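Local atomic coordinates of phenylalanine--tRNA ligase beta subunit (Pyrococcus horikoshii, PDB entry 2CXI), a protein that forms, as the beta subunit of a tetrameric phenylalanyl-tRNA synthetase, part of the magnesium-dependent enzyme that joins phenylalanine to its tRNA using ATP. Residues T54-L59 / A327-I332. Residues are numbered along the deposited sequence; the frame is centred on the assembly and turned at random.
Sequences TNRPDL and AFRDDI
The loop between strand 320-325 and helix 335-346 of the B5 domain, which carries Asp331 of a predicted magnesium site shared with the alpha subunit, faces the loop leading into helix 62-72, and Arg56 stacks on Arg329 between them. Their guanidinium groups lie nearly parallel, planes 16° apart and centres 4.0 Å apart, with Arg56 NH1 over the centre of the Arg329 group. Each arginine is held side-on by an aspartate two residues further along its own loop. Arg56 NE and NH2 reach Asp58 OD2 and OD1, both bonds 2.9 Å; Arg329 NE and NH2 pair likewise with Asp331 OD1 and OD2. Leu59 CD2 lies against the opposite face of Arg56, and Ile332 CD1 against that of Arg329, whose NH2 also bridges to Asp341 of the same predicted site. Beside the stack, Asp58 CB packs 3.4 Å from Phe328 CD2; Phe328 CG sits between the backbone N and the carbonyl carbon (chi1 62°), and CD2 and CE2 are the ring atoms that meet this aspartate. No direct hydrogen bond joins 54-59 to 327-332, but waters bridge them: one donates to Asn55 O and Asp330 OD1, another lies within hydrogen-bonding distance of Asp58 OD2 and Phe328 O. An alanine in place of Arg56 would probably leave Asp58 without its two-pronged partner and take the guanidinium stack from one face of Arg329. The flanking carboxylates probably offset the repulsion between the stacked guanidiniums, so that the contact reads as two arginine-aspartate pairs laid together.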
ATOM      1  N   THR A  54      14.117 -39.791  19.889  1.00 31.24           N
ATOM      2  CA  THR A  54      12.774 -39.550  19.328  1.00 30.51           C
ATOM      3  C   THR A  54      12.145 -38.169  19.691  1.00 29.64           C
ATOM      4  O   THR A  54      11.096 -37.772  19.156  1.00 28.89           O
ATOM      5  CB  THR A  54      11.857 -40.681  19.789  1.00 31.30           C
ATOM      6  OG1 THR A  54      10.507 -40.380  19.409  1.00 34.98           O
ATOM      7  CG2 THR A  54      11.802 -40.745  21.350  1.00 28.97           C
ATOM      8  N   ASN A  55      12.807 -37.459  20.597  1.00 28.47           N
ATOM      9  CA  ASN A  55      12.356 -36.151  21.092  1.00 28.16           C
ATOM     10  C   ASN A  55      13.189 -34.978  20.559  1.00 25.96           C
ATOM     11  O   ASN A  55      12.974 -33.836  20.955  1.00 23.34           O
ATOM     12  CB  ASN A  55      12.399 -36.158  22.624  1.00 28.72           C
ATOM     13  CG  ASN A  55      11.419 -37.132  23.204  1.00 33.28           C
ATOM     14  OD1 ASN A  55      11.785 -38.027  23.978  1.00 39.98           O
ATOM     15  ND2 ASN A  55      10.161 -37.006  22.799  1.00 34.57           N
ATOM     16  N   ARG A  56      14.147 -35.286  19.674  1.00 24.25           N
ATOM     17  CA  ARG A  56      15.047 -34.273  19.130  1.00 22.78           C
ATOM     18  C   ARG A  56      15.030 -34.249  17.577  1.00 21.52           C
ATOM     19  O   ARG A  56      15.953 -34.768  16.931  1.00 21.67           O
ATOM     20  CB  ARG A  56      16.467 -34.437  19.723  1.00 23.35           C
ATOM     21  CG  ARG A  56      16.652 -33.669  21.066  1.00 22.12           C
ATOM     22  CD  ARG A  56      18.050 -33.578  21.578  1.00 23.31           C
ATOM     23  NE  ARG A  56      18.843 -32.690  20.752  1.00 23.84           N
ATOM     24  CZ  ARG A  56      20.044 -32.239  21.073  1.00 26.67           C
ATOM     25  NH1 ARG A  56      20.615 -32.607  22.231  1.00 28.52           N
ATOM     26  NH2 ARG A  56      20.690 -31.417  20.235  1.00 27.65           N
ATOM     27  N   PRO A  57      13.987 -33.636  16.994  1.00 20.07           N
ATOM     28  CA  PRO A  57      13.913 -33.443  15.534  1.00 19.94           C
ATOM     29  C   PRO A  57      15.154 -32.709  14.961  1.00 18.78           C
ATOM     30  O   PRO A  57      15.485 -32.903  13.806  1.00 19.06           O
ATOM     31  CB  PRO A  57      12.631 -32.596  15.320  1.00 19.58           C
ATOM     32  CG  PRO A  57      11.854 -32.703  16.606  1.00 21.81           C
ATOM     33  CD  PRO A  57      12.782 -33.127  17.699  1.00 20.10           C
ATOM     34  N   ASP A  58      15.829 -31.910  15.778  1.00 18.01           N
ATOM     35  CA  ASP A  58      17.012 -31.187  15.343  1.00 19.28           C
ATOM     36  C   ASP A  58      18.088 -32.161  14.871  1.00 20.84           C
ATOM     37  O   ASP A  58      18.917 -31.791  14.059  1.00 20.84           O
ATOM     38  CB  ASP A  58      17.548 -30.213  16.406  1.00 18.86           C
ATOM     39  CG  ASP A  58      18.221 -30.894  17.584  1.00 20.99           C
ATOM     40  OD1 ASP A  58      19.470 -30.945  17.644  1.00 26.45           O
ATOM     41  OD2 ASP A  58      17.598 -31.393  18.524  1.00 26.67           O
ATOM     42  N   LEU A  59      18.020 -33.422  15.356  1.00 20.77           N
ATOM     43  CA  LEU A  59      19.049 -34.406  15.087  1.00 22.77           C
ATOM     44  C   LEU A  59      18.718 -35.273  13.913  1.00 22.96           C
ATOM     45  O   LEU A  59      19.443 -36.248  13.677  1.00 26.43           O
ATOM     46  CB  LEU A  59      19.290 -35.300  16.330  1.00 23.06           C
ATOM     47  CG  LEU A  59      20.380 -34.932  17.342  1.00 24.78           C
ATOM     48  CD1 LEU A  59      20.893 -33.526  17.196  1.00 27.14           C
ATOM     49  CD2 LEU A  59      20.061 -35.233  18.825  1.00 25.77           C
ATOM     50  N   ALA A 327      16.885 -22.691  20.752  1.00 17.56           N
ATOM     51  CA  ALA A 327      15.413 -22.693  20.624  1.00 17.27           C
ATOM     52  C   ALA A 327      14.913 -23.841  19.744  1.00 18.18           C
ATOM     53  O   ALA A 327      13.701 -24.067  19.674  1.00 18.23           O
ATOM     54  CB  ALA A 327      14.930 -21.348  20.025  1.00 16.98           C
ATOM     55  N   PHE A 328      15.828 -24.540  19.061  1.00 16.92           N
ATOM     56  CA  PHE A 328      15.461 -25.758  18.271  1.00 17.49           C
ATOM     57  C   PHE A 328      15.252 -27.040  19.142  1.00 18.20           C
ATOM     58  O   PHE A 328      14.884 -28.101  18.618  1.00 16.52           O
ATOM     59  CB  PHE A 328      16.416 -25.989  17.067  1.00 16.71           C
ATOM     60  CG  PHE A 328      17.877 -26.237  17.439  1.00 17.00           C
ATOM     61  CD1 PHE A 328      18.853 -25.344  17.023  1.00 15.97           C
ATOM     62  CD2 PHE A 328      18.276 -27.382  18.149  1.00 17.29           C
ATOM     63  CE1 PHE A 328      20.197 -25.537  17.342  1.00 19.63           C
ATOM     64  CE2 PHE A 328      19.622 -27.613  18.452  1.00 18.56           C
ATOM     65  CZ  PHE A 328      20.595 -26.683  18.060  1.00 18.99           C
ATOM     66  N   ARG A 329      15.479 -26.915  20.465  1.00 17.62           N
ATOM     67  CA  ARG A 329      15.225 -28.003  21.423  1.00 19.39           C
ATOM     68  C   ARG A 329      13.999 -27.700  22.271  1.00 20.12           C
ATOM     69  O   ARG A 329      13.783 -26.553  22.686  1.00 19.92           O
ATOM     70  CB  ARG A 329      16.413 -28.200  22.378  1.00 19.35           C
ATOM     71  CG  ARG A 329      17.715 -28.741  21.764  1.00 18.17           C
ATOM     72  CD  ARG A 329      18.732 -29.060  22.815  1.00 19.45           C
ATOM     73  NE  ARG A 329      18.340 -30.144  23.738  1.00 19.11           N
ATOM     74  CZ  ARG A 329      19.199 -30.678  24.619  1.00 18.99           C
ATOM     75  NH1 ARG A 329      20.450 -30.193  24.693  1.00 17.53           N
ATOM     76  NH2 ARG A 329      18.824 -31.661  25.428  1.00 15.16           N
ATOM     77  N   ASP A 330      13.181 -28.712  22.510  1.00 21.94           N
ATOM     78  CA  ASP A 330      12.105 -28.570  23.469  1.00 23.76           C
ATOM     79  C   ASP A 330      11.979 -29.825  24.351  1.00 24.46           C
ATOM     80  O   ASP A 330      10.942 -30.044  24.980  1.00 24.96           O
ATOM     81  CB  ASP A 330      10.766 -28.162  22.790  1.00 24.94           C
ATOM     82  CG  ASP A 330      10.039 -29.342  22.127  1.00 29.42           C
ATOM     83  OD1 ASP A 330      10.658 -30.443  21.975  1.00 31.91           O
ATOM     84  OD2 ASP A 330       8.843 -29.249  21.719  1.00 31.46           O
ATOM     85  N   ASP A 331      13.048 -30.621  24.415  1.00 24.23           N
ATOM     86  CA  ASP A 331      13.060 -31.846  25.194  1.00 24.88           C
ATOM     87  C   ASP A 331      13.469 -31.663  26.655  1.00 25.62           C
ATOM     88  O   ASP A 331      13.299 -32.585  27.447  1.00 26.75           O
ATOM     89  CB  ASP A 331      14.021 -32.881  24.580  1.00 23.89           C
ATOM     90  CG  ASP A 331      15.445 -32.369  24.479  1.00 23.42           C
ATOM     91  OD1 ASP A 331      15.642 -31.216  23.991  1.00 22.21           O
ATOM     92  OD2 ASP A 331      16.436 -33.047  24.864  1.00 21.39           O
ATOM     93  N   ILE A 332      14.022 -30.510  27.013  1.00 25.66           N
ATOM     94  CA  ILE A 332      14.482 -30.275  28.380  1.00 25.33           C
ATOM     95  C   ILE A 332      13.299 -29.891  29.263  1.00 28.08           C
ATOM     96  O   ILE A 332      12.574 -28.942  28.945  1.00 27.49           O
ATOM     97  CB  ILE A 332      15.567 -29.198  28.405  1.00 24.96           C
ATOM     98  CG1 ILE A 332      16.832 -29.702  27.698  1.00 24.36           C
ATOM     99  CG2 ILE A 332      15.907 -28.808  29.845  1.00 23.77           C
ATOM    100  CD1 ILE A 332      17.793 -28.600  27.362  1.00 21.36           C
TER
HETATM  101  O   HOH W   1      13.650 -31.155  21.075  1.00 19.86           O
HETATM  102  O   HOH W   2      10.506 -33.055  21.864  1.00 31.15           O
HETATM  103  O   HOH W   3      14.832 -30.810  18.533  1.00 20.47           O